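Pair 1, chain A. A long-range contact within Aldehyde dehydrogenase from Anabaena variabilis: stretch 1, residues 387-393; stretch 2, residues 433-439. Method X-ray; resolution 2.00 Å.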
# COMPACT_ATOMS: atom_id res chain seq x y z
N ASP A 387 -14.62 7.65 19.78
CA ASP A 387 -13.90 7.07 20.92
C ASP A 387 -13.71 5.54 20.78
O ASP A 387 -14.35 4.74 21.48
CB ASP A 387 -14.68 7.38 22.22
CG ASP A 387 -13.91 7.00 23.47
OD1 ASP A 387 -12.69 7.18 23.40
OD2 ASP A 387 -14.49 6.49 24.46
N THR A 388 -12.85 5.13 19.85
CA THR A 388 -12.70 3.73 19.52
C THR A 388 -11.34 3.57 18.88
O THR A 388 -10.84 4.55 18.28
CB THR A 388 -13.80 3.32 18.48
OG1 THR A 388 -13.55 2.01 17.99
CG2 THR A 388 -13.81 4.27 17.28
N ILE A 389 -10.77 2.37 18.97
CA ILE A 389 -9.54 2.04 18.21
C ILE A 389 -9.82 1.53 16.81
O ILE A 389 -8.90 1.29 16.04
CB ILE A 389 -8.69 0.97 18.91
CG1 ILE A 389 -9.46 -0.34 19.02
CG2 ILE A 389 -8.26 1.47 20.27
CD1 ILE A 389 -8.54 -1.53 19.12
N TYR A 390 -11.09 1.43 16.45
CA TYR A 390 -11.49 1.02 15.13
C TYR A 390 -11.86 2.22 14.23
O TYR A 390 -11.83 3.37 14.67
CB TYR A 390 -12.72 0.10 15.28
CG TYR A 390 -12.37 -1.21 15.96
CD1 TYR A 390 -11.66 -2.15 15.26
CD2 TYR A 390 -12.70 -1.49 17.29
CE1 TYR A 390 -11.33 -3.36 15.84
CE2 TYR A 390 -12.40 -2.74 17.86
CZ TYR A 390 -11.70 -3.65 17.11
OH TYR A 390 -11.29 -4.90 17.51
N GLY A 391 -12.20 1.94 12.98
CA GLY A 391 -12.52 3.02 12.06
C GLY A 391 -12.92 2.51 10.71
O GLY A 391 -12.49 3.04 9.67
N LEU A 392 -13.78 1.49 10.71
CA LEU A 392 -14.18 0.86 9.49
C LEU A 392 -15.36 1.61 8.86
O LEU A 392 -15.24 2.12 7.73
CB LEU A 392 -14.56 -0.63 9.76
CG LEU A 392 -14.68 -1.51 8.54
CD1 LEU A 392 -13.39 -1.60 7.74
CD2 LEU A 392 -15.12 -2.94 8.87
N SER A 393 -16.49 1.66 9.57
CA SER A 393 -17.66 2.37 9.05
C SER A 393 -18.47 3.03 10.14
O SER A 393 -18.20 2.85 11.32
CB SER A 393 -18.60 1.38 8.30
OG SER A 393 -17.98 0.11 8.08
N ASN A 433 -10.85 3.89 2.61
CA ASN A 433 -9.68 3.40 3.39
C ASN A 433 -10.11 3.27 4.86
O ASN A 433 -10.74 4.17 5.41
CB ASN A 433 -8.47 4.37 3.26
CG ASN A 433 -7.96 4.53 1.81
OD1 ASN A 433 -7.80 5.60 1.30
ND2 ASN A 433 -7.76 3.42 1.14
N ALA A 434 -9.74 2.19 5.53
CA ALA A 434 -10.01 2.12 6.97
C ALA A 434 -9.20 3.13 7.77
O ALA A 434 -8.10 3.52 7.39
CB ALA A 434 -9.74 0.73 7.50
N PHE A 435 -9.76 3.56 8.91
CA PHE A 435 -9.09 4.44 9.82
C PHE A 435 -8.64 3.62 11.04
O PHE A 435 -9.19 2.53 11.33
CB PHE A 435 -10.06 5.55 10.24
CG PHE A 435 -10.27 6.65 9.20
CD1 PHE A 435 -10.87 6.39 7.99
CD2 PHE A 435 -9.91 7.95 9.50
CE1 PHE A 435 -11.07 7.38 7.07
CE2 PHE A 435 -10.08 8.99 8.58
CZ PHE A 435 -10.69 8.69 7.34
N ASN A 436 -7.66 4.15 11.78
CA ASN A 436 -7.18 3.55 12.99
C ASN A 436 -6.78 2.09 12.77
O ASN A 436 -6.09 1.81 11.80
CB ASN A 436 -8.21 3.71 14.11
CG ASN A 436 -8.50 5.18 14.45
OD1 ASN A 436 -7.64 6.07 14.28
ND2 ASN A 436 -9.68 5.43 14.94
N PHE A 437 -7.19 1.15 13.63
CA PHE A 437 -6.72 -0.24 13.54
C PHE A 437 -7.58 -1.15 12.70
O PHE A 437 -7.38 -2.35 12.72
CB PHE A 437 -6.52 -0.87 14.94
CG PHE A 437 -5.31 -0.35 15.65
CD1 PHE A 437 -4.05 -0.88 15.38
CD2 PHE A 437 -5.39 0.73 16.52
CE1 PHE A 437 -2.91 -0.38 16.00
CE2 PHE A 437 -4.26 1.23 17.18
CZ PHE A 437 -3.01 0.68 16.91
N SER A 438 -8.54 -0.59 11.98
CA SER A 438 -9.46 -1.39 11.18
C SER A 438 -8.85 -1.91 9.89
O SER A 438 -9.42 -2.79 9.26
CB SER A 438 -10.70 -0.60 10.90
OG SER A 438 -11.54 -0.66 12.04
N GLY A 439 -7.72 -1.33 9.47
CA GLY A 439 -7.03 -1.84 8.30
C GLY A 439 -5.91 -1.00 7.75
O GLY A 439 -5.64 0.10 8.23

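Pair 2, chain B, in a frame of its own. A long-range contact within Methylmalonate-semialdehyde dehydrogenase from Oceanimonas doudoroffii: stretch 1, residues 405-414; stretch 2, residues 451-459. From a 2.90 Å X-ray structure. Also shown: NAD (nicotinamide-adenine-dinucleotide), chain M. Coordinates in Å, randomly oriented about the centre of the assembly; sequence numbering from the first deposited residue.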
# COMPACT_ATOMS: atom_id res chain seq x y z
N LEU B 405 6.88 34.96 -6.83
CA LEU B 405 5.74 35.74 -6.33
C LEU B 405 4.75 34.83 -5.57
O LEU B 405 4.27 35.21 -4.50
CB LEU B 405 5.06 36.47 -7.49
CG LEU B 405 3.77 37.22 -7.19
CD1 LEU B 405 4.04 38.44 -6.34
CD2 LEU B 405 3.11 37.60 -8.50
N ILE B 406 4.48 33.64 -6.12
CA ILE B 406 3.54 32.71 -5.50
C ILE B 406 4.08 32.23 -4.15
O ILE B 406 3.38 32.32 -3.14
CB ILE B 406 3.20 31.50 -6.43
CG1 ILE B 406 2.41 31.98 -7.65
CG2 ILE B 406 2.33 30.48 -5.70
CD1 ILE B 406 2.34 31.01 -8.80
N ASP B 407 5.32 31.74 -4.16
CA ASP B 407 6.00 31.23 -2.95
C ASP B 407 6.11 32.29 -1.86
O ASP B 407 6.12 31.96 -0.67
CB ASP B 407 7.42 30.74 -3.28
CG ASP B 407 7.44 29.51 -4.14
OD1 ASP B 407 6.50 28.69 -4.07
OD2 ASP B 407 8.41 29.37 -4.91
N ALA B 408 6.24 33.55 -2.26
CA ALA B 408 6.32 34.68 -1.31
C ALA B 408 5.02 34.87 -0.54
O ALA B 408 5.06 35.26 0.62
CB ALA B 408 6.66 35.97 -2.05
N HIS B 409 3.88 34.58 -1.17
CA HIS B 409 2.57 34.83 -0.58
C HIS B 409 2.35 34.08 0.73
O HIS B 409 2.94 33.03 0.98
CB HIS B 409 1.44 34.49 -1.57
CG HIS B 409 0.20 35.28 -1.33
ND1 HIS B 409 -0.74 34.93 -0.39
CD2 HIS B 409 -0.23 36.44 -1.87
CE1 HIS B 409 -1.70 35.83 -0.37
NE2 HIS B 409 -1.42 36.76 -1.26
N GLU B 410 1.50 34.64 1.57
CA GLU B 410 1.16 34.02 2.85
C GLU B 410 0.65 32.59 2.63
O GLU B 410 1.23 31.61 3.16
CB GLU B 410 0.14 34.90 3.61
CG GLU B 410 -0.10 34.54 5.07
CD GLU B 410 -1.25 35.33 5.70
OE1 GLU B 410 -1.64 36.38 5.11
OE2 GLU B 410 -1.76 34.90 6.77
N TYR B 411 -0.42 32.49 1.84
CA TYR B 411 -1.08 31.24 1.49
C TYR B 411 -0.37 30.38 0.41
O TYR B 411 0.43 30.87 -0.39
CB TYR B 411 -2.50 31.54 1.03
CG TYR B 411 -3.34 32.36 1.99
CD1 TYR B 411 -3.45 32.01 3.35
CD2 TYR B 411 -4.04 33.48 1.56
CE1 TYR B 411 -4.23 32.77 4.24
CE2 TYR B 411 -4.82 34.23 2.44
CZ TYR B 411 -4.91 33.87 3.77
OH TYR B 411 -5.70 34.61 4.60
N GLY B 412 -0.67 29.09 0.42
CA GLY B 412 -0.22 28.16 -0.62
C GLY B 412 -1.20 27.01 -0.78
O GLY B 412 -0.79 25.84 -0.77
N ASN B 413 -2.49 27.33 -0.93
CA ASN B 413 -3.55 26.32 -0.96
C ASN B 413 -3.54 25.62 -2.30
O ASN B 413 -3.29 24.42 -2.35
CB ASN B 413 -4.93 26.93 -0.67
CG ASN B 413 -5.88 25.95 0.03
OD1 ASN B 413 -5.46 25.01 0.67
ND2 ASN B 413 -7.18 26.20 -0.08
N GLY B 414 -3.74 26.37 -3.38
CA GLY B 414 -3.84 25.80 -4.73
C GLY B 414 -3.26 26.73 -5.79
O GLY B 414 -3.31 27.94 -5.64
N SER B 451 -6.37 13.31 -1.03
CA SER B 451 -6.62 14.18 0.08
C SER B 451 -6.36 15.58 -0.35
O SER B 451 -5.57 15.80 -1.26
CB SER B 451 -5.78 13.77 1.27
OG SER B 451 -6.23 12.54 1.79
N PHE B 452 -7.06 16.49 0.34
CA PHE B 452 -7.12 17.94 0.06
C PHE B 452 -6.39 18.65 1.17
O PHE B 452 -6.67 18.41 2.35
CB PHE B 452 -8.58 18.39 0.11
CG PHE B 452 -8.81 19.85 -0.17
CD1 PHE B 452 -8.48 20.82 0.75
CD2 PHE B 452 -9.45 20.24 -1.36
CE1 PHE B 452 -8.74 22.15 0.49
CE2 PHE B 452 -9.70 21.57 -1.62
CZ PHE B 452 -9.35 22.52 -0.70
N GLY B 453 -5.47 19.53 0.82
CA GLY B 453 -4.79 20.30 1.84
C GLY B 453 -3.73 21.21 1.26
O GLY B 453 -2.92 20.78 0.43
N GLY B 454 -3.76 22.46 1.69
CA GLY B 454 -2.76 23.44 1.30
C GLY B 454 -1.49 23.37 2.11
O GLY B 454 -1.40 22.63 3.09
N TRP B 455 -0.51 24.17 1.67
CA TRP B 455 0.76 24.36 2.37
C TRP B 455 0.81 25.72 3.05
O TRP B 455 -0.13 26.53 2.94
CB TRP B 455 1.90 24.25 1.38
CG TRP B 455 2.18 22.88 1.01
CD1 TRP B 455 1.41 21.79 1.26
CD2 TRP B 455 3.29 22.42 0.25
NE1 TRP B 455 1.99 20.68 0.73
CE2 TRP B 455 3.15 21.04 0.10
CE3 TRP B 455 4.40 23.05 -0.32
CZ2 TRP B 455 4.08 20.28 -0.57
CZ3 TRP B 455 5.31 22.29 -0.98
CH2 TRP B 455 5.15 20.92 -1.10
N LYS B 456 1.91 25.96 3.76
CA LYS B 456 2.14 27.23 4.45
C LYS B 456 1.01 27.53 5.45
O LYS B 456 0.69 26.68 6.29
CB LYS B 456 2.41 28.34 3.42
CG LYS B 456 3.63 28.03 2.59
CD LYS B 456 4.06 29.22 1.75
CE LYS B 456 2.99 29.58 0.73
NZ LYS B 456 3.54 30.37 -0.41
N ARG B 457 0.40 28.71 5.34
CA ARG B 457 -0.59 29.19 6.28
C ARG B 457 -1.99 28.75 5.90
O ARG B 457 -2.94 28.98 6.66
CB ARG B 457 -0.55 30.72 6.30
CG ARG B 457 0.69 31.33 6.95
CD ARG B 457 0.46 31.66 8.43
NE ARG B 457 -0.51 32.74 8.64
CZ ARG B 457 -1.09 33.03 9.81
NH1 ARG B 457 -0.79 32.36 10.92
NH2 ARG B 457 -1.97 34.03 9.88
N SER B 458 -2.14 28.13 4.73
CA SER B 458 -3.44 27.55 4.32
C SER B 458 -3.87 26.27 5.09
O SER B 458 -5.01 25.83 4.98
CB SER B 458 -3.44 27.27 2.80
OG SER B 458 -3.24 28.46 2.03
N LEU B 459 -2.95 25.68 5.85
CA LEU B 459 -3.22 24.46 6.60
C LEU B 459 -2.36 24.30 7.86
O LEU B 459 -1.13 24.46 7.83
CB LEU B 459 -2.99 23.25 5.69
CG LEU B 459 -3.48 21.91 6.24
CD1 LEU B 459 -3.98 21.05 5.11
CD2 LEU B 459 -2.40 21.17 7.03
PA NAD M . -14.70 31.06 9.42
O1A NAD M . -15.48 32.21 10.04
O2A NAD M . -13.19 31.05 9.37
O5B NAD M . -15.10 29.70 10.22
C5B NAD M . -16.22 28.87 9.87
C4B NAD M . -16.70 28.04 11.07
O4B NAD M . -16.00 28.42 12.25
C3B NAD M . -18.18 28.22 11.38
O3B NAD M . -18.73 26.93 11.67
C2B NAD M . -18.22 29.19 12.56
O2B NAD M . -19.23 29.00 13.56
C1B NAD M . -16.88 28.99 13.24
N9A NAD M . -16.31 30.25 13.80
C8A NAD M . -16.36 31.49 13.22
N7A NAD M . -15.74 32.40 13.99
C5A NAD M . -15.27 31.76 15.10
C6A NAD M . -14.52 32.15 16.33
N6A NAD M . -14.15 33.43 16.50
N1A NAD M . -14.23 31.18 17.24
C2A NAD M . -14.62 29.88 17.06
N3A NAD M . -15.29 29.44 15.97
C4A NAD M . -15.65 30.32 14.98
O3 NAD M . -15.26 30.79 7.90
PN NAD M . -16.60 31.37 7.16
O1N NAD M . -17.87 30.71 7.73
O2N NAD M . -16.58 32.89 6.95
O5D NAD M . -16.25 30.69 5.75
C5D NAD M . -15.29 31.30 4.87
C4D NAD M . -13.86 30.73 4.98
O4D NAD M . -13.71 29.35 4.59
C3D NAD M . -12.90 31.51 4.05
O3D NAD M . -12.08 32.41 4.80
C2D NAD M . -12.07 30.46 3.29
O2D NAD M . -10.67 30.78 3.30
C1D NAD M . -12.39 29.18 4.04
N1N NAD M . -12.30 27.95 3.26
C2N NAD M . -11.18 27.23 3.40
C3N NAD M . -11.01 26.04 2.71
C7N NAD M . -9.76 25.19 2.81
O7N NAD M . -8.62 25.63 2.62
N7N NAD M . -9.95 23.91 3.07
C4N NAD M . -12.04 25.59 1.88
C5N NAD M . -13.20 26.35 1.74
C6N NAD M . -13.30 27.54 2.45
O HOH W 1 -5.79 23.71 2.91

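The sharpest difference lies at one matched position, Asn A436 in pair 1 and Lys B456 in pair 2. Both side chains point toward the opposing stretch, both have chi1 in the m well, and both supply a nitrogen to backbone carbonyls, but they differ in reach. The short amide of Asn A436 stops at its neighbour, ND2 donating to Tyr A390 O at 3.0 Å. The lysine passes the matching carbonyl, with CE 3.1 Å from Tyr B411 O, and carries its charge to the region where a helix ends: NZ donates to Asp B407 O at 3.0 Å and to His B409 O at 3.1 Å. An ammonium group suits this place because it can donate to several carbonyls at once.

Around this position the backbones agree closely, with an RMSD of 0.9 Å over 14 central residues. Two constant hydrogen bonds tie the stretches together. Phe A435 N donates to Gly A391 O at 2.9 Å, as Trp B455 N does to Gly B412 O at 3.0 Å. The matched serines then receive the glycine amides: Gly A391 N to Ser A438 OG is 2.8 Å, and Gly B412 N to Ser B458 OG is 3.1 Å. Serine fits because its short side chain sets a hydroxyl oxygen beside the amide. Glycine fits because a CB would clash with the partner stretch, lying 2.6 Å from Phe A435 CB in pair 1 and 2.9 Å from Lys B456 CE in pair 2. The tyrosines Tyr A390 and Tyr B411 also coincide; their CA-to-CB bonds point away, although each CB still touches the serine.

The neighbouring positions show two chemistries in one frame. Ile A389 and Phe A437 make an apolar contact, CB to CD2 at 4.1 Å, reinforced by Phe A437 N donating to Ile A389 O at 3.0 Å. Their counterparts, Glu B410 and Arg B457, form a salt bridge, OE2 lying 3.1 Å from NE and 3.2 Å from NH2; opposite charges suit this exposed glutamate and its partly exposed partner.

A second exchange pairs Leu A392 with Asn B413 and Ala A434 with Gly B454. In pair 1, Leu A392 CD1 packs 4.3 Å from Ala A434 CB. In pair 2, Asn B413 OD1 approaches Gly B454 CA to 3.2 Å, and a CB on this glycine would lie only 2.2 Å from that oxygen. A water bridges the polar pair, 2.6 Å from Asn B413 OD1 and 2.7 Å from Gly B454 N, while Asn B413 ND2 makes a weak hydrogen bond to NAD O7N at 3.1 Å.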